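Local coordinates for lipoprotein (Mycoplasma mycoides subsp. capri, PDB 7ADK) that probably cleaves proteins as a lipid-anchored peptidase of the DUF31 family, which belongs to the chymotrypsin-like PA clan, at residues 512-516 and 517-521; 852-855 and 856-859. All blocks are in the same frame, centred on the assembly; numbering follows the deposited sequence.

Contact 1 of 2, residues 512-516 and 517-521; sequences FINEN and SSPLK
Ile513 and Ser518 face each other across a surface loop that reverses through two tight turns. The first is an inverse gamma turn centred on Asn514, closed by Glu515 N to Ile513 O (2.8 Å). The second is centred on Ser517, whose positive phi and the weak Ser518 N to Asn516 O bond across it fit a classic gamma turn. The packed part is the inner side. Ile513 CG1 stands anti to the carbonyl carbon (chi1 -62°), which leaves CG2 anti to the backbone nitrogen and lays this methyl over the Ser518-Pro519 peptide, 3.3 Å from Ser518 O and 3.9 Å from Ser518 CB. Ile513 is buried and also rests on Tyr743 of strand 737-747, so the loop is seated on the mixed sheet. Ser518 OG is hydrogen-bonded to Asp817 OD1. The Pro519 ring lies inside the bend, its CD 3.3 Å from Glu515 O.

The outer side is looser and open to solvent. Here Asn514, Glu515, Asn516 and Ser517 are all exposed. Asn514 crosses Pro519 at about a right angle, with OD1 laid 3.6 Å from CG of the proline, while its ND2 bonds to Asp511. The Glu515 side chain stays well away from residues 517-521 and touches Gln819 instead. At the apex two donors share one carbonyl: Ser518 N makes its weak bond to Asn516 O (3.0 Å, N-H...O 145°), and Ser517 OG donates to the same oxygen at 2.7 Å, from 26° out of the carbonyl plane.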
loop_
_atom_site.group_PDB
_atom_site.type_symbol
_atom_site.label_atom_id
_atom_site.label_comp_id
_atom_site.label_asym_id
_atom_site.label_seq_id
_atom_site.Cartn_x
_atom_site.Cartn_y
_atom_site.Cartn_z
ATOM N N PHE B 512 26.072 19.159 -25.897
ATOM C CA PHE B 512 25.567 18.869 -27.241
ATOM C C PHE B 512 25.317 20.085 -28.147
ATOM O O PHE B 512 24.995 19.905 -29.321
ATOM C CB PHE B 512 24.312 18.006 -27.103
ATOM C CG PHE B 512 23.147 18.713 -26.452
ATOM C CD1 PHE B 512 22.262 19.485 -27.213
ATOM C CD2 PHE B 512 22.952 18.590 -25.068
ATOM C CE1 PHE B 512 21.168 20.100 -26.597
ATOM C CE2 PHE B 512 21.863 19.219 -24.452
ATOM C CZ PHE B 512 20.960 19.964 -25.218
ATOM N N ILE B 513 25.474 21.311 -27.645
ATOM C CA ILE B 513 25.390 22.576 -28.402
ATOM C C ILE B 513 26.774 23.126 -28.807
ATOM O O ILE B 513 26.858 24.027 -29.640
ATOM C CB ILE B 513 24.582 23.600 -27.562
ATOM C CG1 ILE B 513 23.138 23.147 -27.309
ATOM C CG2 ILE B 513 24.528 25.011 -28.154
ATOM C CD1 ILE B 513 22.287 22.852 -28.542
ATOM N N ASN B 514 27.872 22.617 -28.232
ATOM C CA ASN B 514 29.193 23.266 -28.207
ATOM C C ASN B 514 30.020 23.228 -29.520
ATOM O O ASN B 514 31.223 22.960 -29.520
ATOM C CB ASN B 514 29.951 22.798 -26.952
ATOM C CG ASN B 514 31.020 23.762 -26.449
ATOM O OD1 ASN B 514 31.257 24.821 -27.007
ATOM N ND2 ASN B 514 31.680 23.452 -25.362
ATOM N N GLU B 515 29.370 23.512 -30.651
ATOM C CA GLU B 515 30.015 24.101 -31.824
ATOM C C GLU B 515 30.142 25.615 -31.571
ATOM O O GLU B 515 29.385 26.170 -30.797
ATOM C CB GLU B 515 29.228 23.790 -33.112
ATOM C CG GLU B 515 29.882 24.392 -34.366
ATOM C CD GLU B 515 29.325 23.891 -35.703
ATOM O OE1 GLU B 515 28.095 23.761 -35.863
ATOM O OE2 GLU B 515 30.124 23.674 -36.644
ATOM N N ASN B 516 31.083 26.301 -32.196
ATOM C CA ASN B 516 31.349 27.720 -32.006
ATOM C C ASN B 516 30.105 28.607 -32.222
ATOM O O ASN B 516 29.286 28.342 -33.089
ATOM C CB ASN B 516 32.521 28.154 -32.892
ATOM C CG ASN B 516 33.735 27.269 -32.770
ATOM O OD1 ASN B 516 33.961 26.380 -33.557
ATOM N ND2 ASN B 516 34.541 27.451 -31.784
ATOM N N SER B 517 29.999 29.703 -31.460
ATOM C CA SER B 517 28.944 30.745 -31.461
ATOM C C SER B 517 27.551 30.339 -30.951
ATOM O O SER B 517 26.876 31.159 -30.332
ATOM C CB SER B 517 28.863 31.467 -32.813
ATOM O OG SER B 517 28.171 30.694 -33.773
ATOM N N SER B 518 27.126 29.087 -31.107
ATOM C CA SER B 518 25.885 28.563 -30.512
ATOM C C SER B 518 25.796 28.427 -28.967
ATOM O O SER B 518 24.657 28.326 -28.499
ATOM C CB SER B 518 25.560 27.220 -31.157
ATOM O OG SER B 518 25.278 27.378 -32.522
ATOM N N PRO B 519 26.879 28.381 -28.146
ATOM C CA PRO B 519 26.792 28.151 -26.697
ATOM C C PRO B 519 26.128 29.277 -25.896
ATOM O O PRO B 519 25.690 30.294 -26.425
ATOM C CB PRO B 519 28.230 27.941 -26.207
ATOM C CG PRO B 519 29.009 27.573 -27.451
ATOM C CD PRO B 519 28.281 28.352 -28.527
ATOM N N LEU B 520 26.096 29.100 -24.571
ATOM C CA LEU B 520 25.652 30.127 -23.626
ATOM C C LEU B 520 26.676 30.532 -22.561
ATOM O O LEU B 520 26.539 31.608 -21.998
ATOM C CB LEU B 520 24.315 29.687 -23.024
ATOM C CG LEU B 520 24.332 28.379 -22.221
ATOM C CD1 LEU B 520 24.889 28.541 -20.818
ATOM C CD2 LEU B 520 22.903 27.883 -22.126
ATOM N N LYS B 521 27.725 29.745 -22.293
ATOM C CA LYS B 521 28.679 30.018 -21.199
ATOM C C LYS B 521 29.505 31.301 -21.391
ATOM O O LYS B 521 29.737 32.040 -20.440
ATOM C CB LYS B 521 29.602 28.806 -21.011
ATOM C CG LYS B 521 28.955 27.616 -20.284
ATOM C CD LYS B 521 28.553 27.859 -18.822
ATOM C CE LYS B 521 29.577 28.588 -17.928
ATOM N NZ LYS B 521 30.897 27.913 -17.843
#

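Contact 2 of 2, residues 852-855 and 856-859; sequences EFKF and NNGT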
loop_
_atom_site.group_PDB
_atom_site.type_symbol
_atom_site.label_atom_id
_atom_site.label_comp_id
_atom_site.label_asym_id
_atom_site.label_seq_id
_atom_site.Cartn_x
_atom_site.Cartn_y
_atom_site.Cartn_z
ATOM N N GLU B 852 10.691 13.815 -42.113
ATOM C CA GLU B 852 9.975 14.278 -40.920
ATOM C C GLU B 852 10.879 14.942 -39.861
ATOM O O GLU B 852 10.454 15.899 -39.213
ATOM C CB GLU B 852 9.240 13.060 -40.344
ATOM C CG GLU B 852 8.636 13.278 -38.957
ATOM C CD GLU B 852 7.743 12.129 -38.469
ATOM O OE1 GLU B 852 7.422 11.198 -39.231
ATOM O OE2 GLU B 852 7.305 12.181 -37.306
ATOM N N PHE B 853 12.116 14.470 -39.684
ATOM C CA PHE B 853 13.035 14.930 -38.636
ATOM C C PHE B 853 14.088 15.946 -39.091
ATOM O O PHE B 853 14.888 16.400 -38.267
ATOM C CB PHE B 853 13.649 13.723 -37.930
ATOM C CG PHE B 853 12.659 12.949 -37.089
ATOM C CD1 PHE B 853 12.340 13.377 -35.792
ATOM C CD2 PHE B 853 12.031 11.815 -37.608
ATOM C CE1 PHE B 853 11.429 12.653 -35.014
ATOM C CE2 PHE B 853 11.126 11.081 -36.832
ATOM C CZ PHE B 853 10.832 11.498 -35.531
ATOM N N LYS B 854 14.086 16.364 -40.359
ATOM C CA LYS B 854 14.873 17.517 -40.826
ATOM C C LYS B 854 14.343 18.831 -40.232
ATOM O O LYS B 854 13.274 18.865 -39.637
ATOM C CB LYS B 854 14.886 17.572 -42.356
ATOM C CG LYS B 854 15.641 16.402 -42.993
ATOM C CD LYS B 854 15.575 16.526 -44.520
ATOM C CE LYS B 854 16.092 15.282 -45.245
ATOM N NZ LYS B 854 17.528 15.136 -45.216
ATOM N N PHE B 855 15.089 19.915 -40.376
ATOM C CA PHE B 855 14.726 21.259 -39.922
ATOM C C PHE B 855 14.804 22.277 -41.067
ATOM O O PHE B 855 15.590 22.113 -42.000
ATOM C CB PHE B 855 15.661 21.709 -38.800
ATOM C CG PHE B 855 15.553 21.009 -37.469
ATOM C CD1 PHE B 855 14.589 21.413 -36.533
ATOM C CD2 PHE B 855 16.484 20.021 -37.120
ATOM C CE1 PHE B 855 14.561 20.837 -35.257
ATOM C CE2 PHE B 855 16.459 19.448 -35.845
ATOM C CZ PHE B 855 15.500 19.860 -34.915
ATOM N N ASN B 856 14.037 23.367 -40.944
ATOM C CA ASN B 856 14.029 24.582 -41.775
ATOM C C ASN B 856 13.609 24.409 -43.247
ATOM O O ASN B 856 12.761 25.176 -43.708
ATOM C CB ASN B 856 15.363 25.347 -41.625
ATOM C CG ASN B 856 15.585 25.887 -40.225
ATOM O OD1 ASN B 856 16.368 25.382 -39.434
ATOM N ND2 ASN B 856 14.866 26.916 -39.853
ATOM N N ASN B 857 14.133 23.428 -43.992
ATOM C CA ASN B 857 13.609 23.100 -45.324
ATOM C C ASN B 857 12.268 22.354 -45.217
ATOM O O ASN B 857 11.351 22.621 -45.988
ATOM C CB ASN B 857 14.669 22.369 -46.172
ATOM C CG ASN B 857 14.924 20.903 -45.832
ATOM O OD1 ASN B 857 14.845 20.456 -44.702
ATOM N ND2 ASN B 857 15.245 20.104 -46.818
ATOM N N GLY B 858 12.118 21.496 -44.201
ATOM C CA GLY B 858 10.833 21.035 -43.682
ATOM C C GLY B 858 10.444 21.815 -42.428
ATOM O O GLY B 858 11.064 21.659 -41.385
ATOM N N THR B 859 9.429 22.666 -42.526
ATOM C CA THR B 859 8.836 23.409 -41.399
ATOM C C THR B 859 7.604 22.721 -40.793
ATOM O O THR B 859 7.168 23.115 -39.713
ATOM C CB THR B 859 8.467 24.837 -41.816
ATOM O OG1 THR B 859 7.525 24.793 -42.854
ATOM C CG2 THR B 859 9.658 25.644 -42.302
#
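Phe855 and Asn857 are tied together over a single intervening residue, Asn856, and these three carry most of the contact. Asn857 N donates to Phe855 O at 2.8 Å, with an N-H...O angle of 142°. The donor comes from the flank of the carbonyl, at a C=O...N angle of 98° and tilted from its plane, a side-on approach that goes with the tight turn.

Phe855 contributes chiefly its backbone and CB. With CG anti to the carbonyl carbon, its ring swings off the turn to Arg790, with which it forms a cation-pi pair, and to Gln807 and Asp809 of strand 807-809. Asn856 sits at the bend. Its amide turns back alongside Phe855, OD1 lying 3.8 Å from Phe855 CB, and the same oxygen accepts a hydrogen bond from Gln807 NE2; the exposed asparagine is thereby pinned to the sheet edge that also receives the phenyl ring.

Asn857 folds its amide back over Lys854 and Phe855. CG stands between the backbone nitrogen and the carbonyl carbon (chi1 76°), and this brings OD1 to 3.7 Å from Lys854 CB and lets it take a weak bond from Gly858 N (3.0 Å). OD1 is also 3.3 Å from Phe855 O, a meeting of two acceptors that makes no bond. Lys854 passes obliquely by the amide, CB and CD both near OD1, before its ammonium end turns off. The positive phi of Asn856 and the bond spanning it fit a classic gamma turn, here reversing the C-terminal tail at the margin of the mixed sheet.

How the contacts relate
Both contacts are surface reversals of a loop, and neither belongs to the core. They lie on the same side of the chain's centre, with their own centres 21 Å apart and nearest atoms about 10 Å apart, so they do not touch. Both lean on the mixed sheet and share strand 807-809: Phe512 meets Tyr808, and Phe855 touches Gln807 and Asp809. Contact 1 adds strand 737-747, and contact 2 adds Arg790 of strand 783-792. Contact 1 has one buried touching residue, Ile513, and a proline inside the bend; contact 2 has none buried, is closed by a backbone bond with asparagine amides beside it, and its phenyl ring makes a cation-pi pair with Arg790.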